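Local coordinates for pyridoxine 4-oxidase (PDB 4HA6), which probably oxidises the 4-hydroxymethyl group of pyridoxine with FAD as cofactor, as an oxidase of the GMC oxidoreductase family, at residues 163-167 against 324-328; 223-228 against 469-473. All coordinates share one frame; numbering follows the deposited sequence.

Contact 1. Residues 163-167 against 324-328; sequences SLGLP and SFTAA
G165 and T326 bring the two backbones closest, their CA atoms 4.8 Å apart, where the chain leaves helix 152-163 through a Schellman motif and passes the loop 324-328 between strands 314-320 and 333-338. G165 closes the helix with a positive phi. A side chain at this position would collide with CG2 of T326 and would also crowd the carbonyl oxygen of L164; with none there, CG2 of T326 can lie 3.8 Å from CA of G165.

The principal meeting is between L164 and F325, which run side by side in the same direction. L164 CD1 sits over the centre of the F325 ring in a CH-pi contact, 4.0 Å from the centroid and 12° off the ring normal. Nearer the backbone, CB of L164 packs on the same aromatic system at CG of F325, at 3.8 Å. With CG anti to its carbonyl carbon, chi1 -66°, F325 turns a ring face to L164. L166 approaches the ring obliquely through CD1, while its CD2 lies 3.3 Å from F325 O. T407 and I408 of helix 392-409 touch both L164 and F325, and M320 adds to the apolar cluster.

Within 324-328, an ST turn and an ST motif shape the loop: S324 OG accepts from the backbone N of T326 at 3.0 Å and from that of A327. No hydrogen bond joins the two segments. Their association therefore rests on apolar contact and shape.

Contact 2. Residues 223-228 against 469-473; sequences LEGNQV and ALDNL
N226 O and D471 N link a type II' beta turn, E224 to Q227, to the loop leading into strand 473-475. The turn joins strands 217-224 and 227-235 of a three-stranded antiparallel sheet, a beta hairpin, whereas 473-475 is an outermost strand of the parallel sheet of the Rossmann-type FAD-binding fold. The hairpin end is thus fastened to the segment that leads into that edge strand.

Polar contacts come first. The D471 N to N226 O bond is 2.8 Å long, its donor meeting the oxygen nearly head-on. Further along, the side-chain amide of N472 grips V228 at both backbone polar groups: V228 N donates to OD1 at 2.8 Å, in the carbonyl plane on a lone pair, and ND2 donates to V228 O at 2.9 Å. With V228 O almost in the amide plane, N472 meets the backbone of V228 through its polar edge, and the paired bonds fix its rotation. With chi1 at 68°, CG of N472 stands between its own N and carbonyl carbon, which carries the amide across to the hairpin. ND2 also donates to D245 O, beside strand 246-249. A leucine here would probably leave the V228 N and O without these partners and remove this donor from D245 O. Q227 crosses N472 at about a right angle, its CB 3.6 Å from N472 OD1, and the two amide planes differ by 31°.

Apolar packing follows on V228 and L470. V228 CG2 touches CD1 of L470 and lies 3.9 Å from CB of L473; L223 CD1 reaches the same L470 methyl at 4.3 Å. I265 and I280 touch both L223 and L470, while I247 meets V228 and L473. L470 CD2 lies 3.3 Å from N226 O.

How the contacts relate
Contacts 1 and 2 illustrate how one chain can join distant parts of its sequence by different chemistry. Their centres are 51 Å apart, on opposite sides of the chain's centre, and their nearest atoms remain about 37 Å apart. Along the sequence their segments alternate, so the chain visits 163-167, 223-228, 324-328 and 469-473 in turn. Contact 1 is a surface junction away from the annotated sites and relies on apolar packing. Contact 2 combines packing with hydrogen bonds and is partly buried: the L473 side chain is about 12 Å from FAD, and that of V228 about 8 Å from the side chain of FAD-binding V218.

Contact 1. Residues 163-167 against 324-328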
ATOM      1  N   SER A 163     -15.166   7.588 -24.016  1.00 13.15           N
ATOM      2  CA  SER A 163     -15.738   7.271 -25.319  0.58 14.40           C
ATOM      3  C   SER A 163     -15.991   5.773 -25.446  1.00 15.48           C
ATOM      4  O   SER A 163     -16.885   5.348 -26.188  1.00 10.57           O
ATOM      5  CB  SER A 163     -14.825   7.745 -26.448  0.58 15.13           C
ATOM      6  OG  SER A 163     -13.639   6.974 -26.514  0.58 14.51           O
ATOM      7  N   LEU A 164     -15.220   4.976 -24.707  1.00 10.77           N
ATOM      8  CA  LEU A 164     -15.344   3.525 -24.801  1.00  9.19           C
ATOM      9  C   LEU A 164     -16.526   3.001 -23.986  1.00 11.22           C
ATOM     10  O   LEU A 164     -16.885   1.829 -24.086  1.00 12.58           O
ATOM     11  CB  LEU A 164     -14.039   2.849 -24.382  1.00 12.71           C
ATOM     12  CG  LEU A 164     -12.969   2.931 -25.466  1.00  8.13           C
ATOM     13  CD1 LEU A 164     -11.555   2.633 -24.941  1.00  8.80           C
ATOM     14  CD2 LEU A 164     -13.327   1.968 -26.600  1.00  6.72           C
ATOM     15  N   GLY A 165     -17.146   3.870 -23.195  1.00 10.72           N
ATOM     16  CA  GLY A 165     -18.257   3.441 -22.365  1.00 13.51           C
ATOM     17  C   GLY A 165     -18.051   3.603 -20.870  1.00  9.97           C
ATOM     18  O   GLY A 165     -19.008   3.479 -20.111  1.00 20.69           O
ATOM     19  N   LEU A 166     -16.820   3.874 -20.433  1.00 12.20           N
ATOM     20  CA  LEU A 166     -16.566   4.047 -18.999  1.00 12.54           C
ATOM     21  C   LEU A 166     -17.246   5.304 -18.455  1.00 16.03           C
ATOM     22  O   LEU A 166     -17.085   6.388 -19.006  1.00 13.40           O
ATOM     23  CB  LEU A 166     -15.062   4.112 -18.714  1.00  5.73           C
ATOM     24  CG  LEU A 166     -14.268   2.815 -18.869  1.00 14.18           C
ATOM     25  CD1 LEU A 166     -12.774   3.113 -18.914  1.00  8.34           C
ATOM     26  CD2 LEU A 166     -14.586   1.845 -17.728  1.00 15.45           C
ATOM     27  N   PRO A 167     -17.996   5.165 -17.352  1.00 11.95           N
ATOM     28  CA  PRO A 167     -18.668   6.335 -16.771  1.00 11.46           C
ATOM     29  C   PRO A 167     -17.695   7.327 -16.123  1.00 19.52           C
ATOM     30  O   PRO A 167     -16.599   6.961 -15.657  1.00 13.79           O
ATOM     31  CB  PRO A 167     -19.601   5.722 -15.717  1.00 15.85           C
ATOM     32  CG  PRO A 167     -18.972   4.398 -15.369  1.00  9.14           C
ATOM     33  CD  PRO A 167     -18.328   3.914 -16.644  1.00 14.53           C
ATOM     34  N   SER A 324     -15.057  -5.862 -20.825  1.00 14.95           N
ATOM     35  CA  SER A 324     -15.992  -4.840 -21.280  1.00 22.05           C
ATOM     36  C   SER A 324     -15.730  -3.478 -20.662  1.00 18.59           C
ATOM     37  O   SER A 324     -15.467  -3.364 -19.461  1.00 16.88           O
ATOM     38  CB  SER A 324     -17.418  -5.258 -20.942  1.00 22.40           C
ATOM     39  OG  SER A 324     -18.297  -4.155 -21.056  1.00 18.18           O
ATOM     40  N   PHE A 325     -15.829  -2.436 -21.473  1.00 12.28           N
ATOM     41  CA  PHE A 325     -15.662  -1.084 -20.951  1.00 15.55           C
ATOM     42  C   PHE A 325     -16.965  -0.535 -20.356  1.00 12.09           C
ATOM     43  O   PHE A 325     -16.956   0.475 -19.657  1.00 11.42           O
ATOM     44  CB  PHE A 325     -15.147  -0.146 -22.046  1.00 15.83           C
ATOM     45  CG  PHE A 325     -13.757  -0.466 -22.516  1.00 11.22           C
ATOM     46  CD1 PHE A 325     -12.650  -0.088 -21.759  1.00 11.85           C
ATOM     47  CD2 PHE A 325     -13.556  -1.122 -23.717  1.00 10.93           C
ATOM     48  CE1 PHE A 325     -11.363  -0.372 -22.188  1.00 14.70           C
ATOM     49  CE2 PHE A 325     -12.282  -1.408 -24.163  1.00  9.50           C
ATOM     50  CZ  PHE A 325     -11.174  -1.026 -23.398  1.00 12.02           C
ATOM     51  N   THR A 326     -18.082  -1.208 -20.622  1.00 12.63           N
ATOM     52  CA  THR A 326     -19.392  -0.697 -20.207  1.00 15.67           C
ATOM     53  C   THR A 326     -19.924  -1.393 -18.966  1.00 18.49           C
ATOM     54  O   THR A 326     -20.835  -0.893 -18.306  1.00 19.46           O
ATOM     55  CB  THR A 326     -20.444  -0.848 -21.333  1.00 18.98           C
ATOM     56  OG1 THR A 326     -20.408  -2.189 -21.859  1.00 13.88           O
ATOM     57  CG2 THR A 326     -20.163   0.157 -22.451  1.00 11.05           C
ATOM     58  N   ALA A 327     -19.365  -2.554 -18.656  1.00 17.09           N
ATOM     59  CA  ALA A 327     -19.817  -3.313 -17.497  1.00 10.75           C
ATOM     60  C   ALA A 327     -19.382  -2.660 -16.180  1.00 12.10           C
ATOM     61  O   ALA A 327     -18.288  -2.081 -16.082  1.00  9.90           O
ATOM     62  CB  ALA A 327     -19.320  -4.740 -17.581  1.00 11.40           C
ATOM     63  N   ALA A 328     -20.244  -2.778 -15.172  1.00 16.33           N
ATOM     64  CA  ALA A 328     -20.035  -2.165 -13.865  1.00 15.28           C
ATOM     65  C   ALA A 328     -19.559  -3.208 -12.856  1.00 21.58           C
ATOM     66  O   ALA A 328     -19.361  -4.386 -13.202  1.00 10.95           O
ATOM     67  CB  ALA A 328     -21.329  -1.514 -13.388  1.00 10.77           C
TER

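Contact 2. Residues 223-228 against 469-473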
ATOM      1  N   LEU A 223       8.466 -12.754  25.851  1.00  9.26           N
ATOM      2  CA  LEU A 223       7.228 -13.359  26.327  1.00 12.54           C
ATOM      3  C   LEU A 223       7.310 -13.845  27.772  1.00 16.90           C
ATOM      4  O   LEU A 223       8.371 -14.239  28.258  1.00 18.21           O
ATOM      5  CB  LEU A 223       6.834 -14.542  25.432  1.00  8.90           C
ATOM      6  CG  LEU A 223       6.072 -14.299  24.126  1.00 18.04           C
ATOM      7  CD1 LEU A 223       6.413 -12.964  23.502  1.00 12.45           C
ATOM      8  CD2 LEU A 223       6.313 -15.446  23.145  1.00  3.68           C
ATOM      9  N   GLU A 224       6.155 -13.835  28.425  1.00 14.40           N
ATOM     10  CA  GLU A 224       5.969 -14.444  29.725  1.00 24.35           C
ATOM     11  C   GLU A 224       4.570 -15.046  29.703  1.00 19.20           C
ATOM     12  O   GLU A 224       3.581 -14.312  29.682  1.00 23.82           O
ATOM     13  CB  GLU A 224       6.081 -13.383  30.825  1.00 22.25           C
ATOM     14  CG  GLU A 224       5.887 -13.913  32.239  1.00 40.76           C
ATOM     15  CD  GLU A 224       6.308 -12.908  33.299  1.00 53.65           C
ATOM     16  OE1 GLU A 224       5.803 -11.759  33.284  1.00 42.21           O
ATOM     17  OE2 GLU A 224       7.154 -13.268  34.146  1.00 55.64           O
ATOM     18  N   GLY A 225       4.485 -16.375  29.693  1.00 14.71           N
ATOM     19  CA  GLY A 225       3.203 -17.040  29.543  1.00 11.12           C
ATOM     20  C   GLY A 225       2.523 -16.649  28.234  1.00 21.77           C
ATOM     21  O   GLY A 225       3.134 -16.698  27.163  1.00 13.81           O
ATOM     22  N   ASN A 226       1.259 -16.247  28.311  1.00 17.08           N
ATOM     23  CA  ASN A 226       0.533 -15.855  27.104  1.00 14.40           C
ATOM     24  C   ASN A 226       0.539 -14.360  26.833  1.00 18.58           C
ATOM     25  O   ASN A 226      -0.365 -13.842  26.173  1.00 15.86           O
ATOM     26  CB  ASN A 226      -0.900 -16.355  27.154  1.00 12.59           C
ATOM     27  CG  ASN A 226      -0.978 -17.860  27.179  1.00 30.35           C
ATOM     28  OD1 ASN A 226      -0.174 -18.544  26.540  1.00 25.53           O
ATOM     29  ND2 ASN A 226      -1.939 -18.392  27.928  1.00 25.77           N
ATOM     30  N   GLN A 227       1.566 -13.668  27.323  1.00 14.42           N
ATOM     31  CA  GLN A 227       1.669 -12.231  27.109  1.00 13.35           C
ATOM     32  C   GLN A 227       3.054 -11.805  26.668  1.00  7.66           C
ATOM     33  O   GLN A 227       4.058 -12.449  27.022  1.00  7.75           O
ATOM     34  CB  GLN A 227       1.330 -11.497  28.403  1.00 24.65           C
ATOM     35  CG  GLN A 227      -0.125 -11.588  28.810  1.00 35.37           C
ATOM     36  CD  GLN A 227      -0.433 -10.667  29.963  1.00 33.45           C
ATOM     37  OE1 GLN A 227       0.224 -10.722  30.999  1.00 45.38           O
ATOM     38  NE2 GLN A 227      -1.420  -9.797  29.785  1.00 42.88           N
ATOM     39  N   VAL A 228       3.104 -10.722  25.892  1.00 10.06           N
ATOM     40  CA  VAL A 228       4.352 -10.010  25.652  1.00  5.22           C
ATOM     41  C   VAL A 228       4.640  -9.176  26.901  1.00 15.34           C
ATOM     42  O   VAL A 228       3.798  -8.362  27.320  1.00 14.06           O
ATOM     43  CB  VAL A 228       4.267  -9.042  24.463  1.00 12.52           C
ATOM     44  CG1 VAL A 228       5.560  -8.241  24.371  1.00 12.28           C
ATOM     45  CG2 VAL A 228       4.012  -9.793  23.139  1.00  4.03           C
ATOM     46  N   ALA A 469      -2.380 -16.322  19.405  1.00  8.93           N
ATOM     47  CA  ALA A 469      -1.695 -17.103  20.441  1.00  9.48           C
ATOM     48  C   ALA A 469      -1.379 -16.335  21.725  1.00 16.78           C
ATOM     49  O   ALA A 469      -0.850 -16.920  22.670  1.00 18.54           O
ATOM     50  CB  ALA A 469      -0.417 -17.746  19.877  1.00  5.68           C
ATOM     51  N   LEU A 470      -1.695 -15.038  21.765  1.00 10.13           N
ATOM     52  CA  LEU A 470      -1.336 -14.206  22.922  1.00 11.99           C
ATOM     53  C   LEU A 470      -2.452 -13.237  23.345  1.00 12.95           C
ATOM     54  O   LEU A 470      -3.362 -12.945  22.570  1.00 11.15           O
ATOM     55  CB  LEU A 470      -0.056 -13.425  22.630  1.00  5.33           C
ATOM     56  CG  LEU A 470       1.222 -14.249  22.451  1.00 12.83           C
ATOM     57  CD1 LEU A 470       2.385 -13.375  22.073  1.00  4.72           C
ATOM     58  CD2 LEU A 470       1.554 -15.027  23.696  1.00 12.38           C
ATOM     59  N   ASP A 471      -2.375 -12.729  24.571  1.00 16.15           N
ATOM     60  CA  ASP A 471      -3.447 -11.884  25.100  1.00 14.58           C
ATOM     61  C   ASP A 471      -3.293 -10.374  24.854  1.00 14.59           C
ATOM     62  O   ASP A 471      -4.280  -9.637  24.800  1.00 15.51           O
ATOM     63  CB  ASP A 471      -3.621 -12.137  26.603  1.00 18.16           C
ATOM     64  CG  ASP A 471      -3.952 -13.585  26.919  1.00 26.76           C
ATOM     65  OD1 ASP A 471      -3.474 -14.077  27.966  1.00 29.44           O
ATOM     66  OD2 ASP A 471      -4.682 -14.229  26.129  1.00 23.50           O
ATOM     67  N   ASN A 472      -2.065  -9.894  24.716  1.00 10.95           N
ATOM     68  CA  ASN A 472      -1.876  -8.449  24.729  1.00 10.95           C
ATOM     69  C   ASN A 472      -1.068  -7.937  23.551  1.00  9.99           C
ATOM     70  O   ASN A 472      -0.450  -6.868  23.649  1.00  7.80           O
ATOM     71  CB  ASN A 472      -1.212  -8.014  26.038  1.00 12.60           C
ATOM     72  CG  ASN A 472       0.209  -8.500  26.144  1.00 12.43           C
ATOM     73  OD1 ASN A 472       0.603  -9.464  25.472  1.00  7.62           O
ATOM     74  ND2 ASN A 472       0.999  -7.832  26.973  1.00 10.84           N
ATOM     75  N   LEU A 473      -1.075  -8.692  22.448  1.00  4.83           N
ATOM     76  CA  LEU A 473      -0.351  -8.294  21.240  1.00  9.77           C
ATOM     77  C   LEU A 473      -1.279  -8.158  20.041  1.00  6.57           C
ATOM     78  O   LEU A 473      -2.021  -9.080  19.701  1.00  6.08           O
ATOM     79  CB  LEU A 473       0.773  -9.294  20.936  1.00 12.17           C
ATOM     80  CG  LEU A 473       1.580  -9.129  19.643  1.00 10.16           C
ATOM     81  CD1 LEU A 473       2.354  -7.837  19.638  1.00  6.84           C
ATOM     82  CD2 LEU A 473       2.526 -10.307  19.483  1.00 12.92           C
TER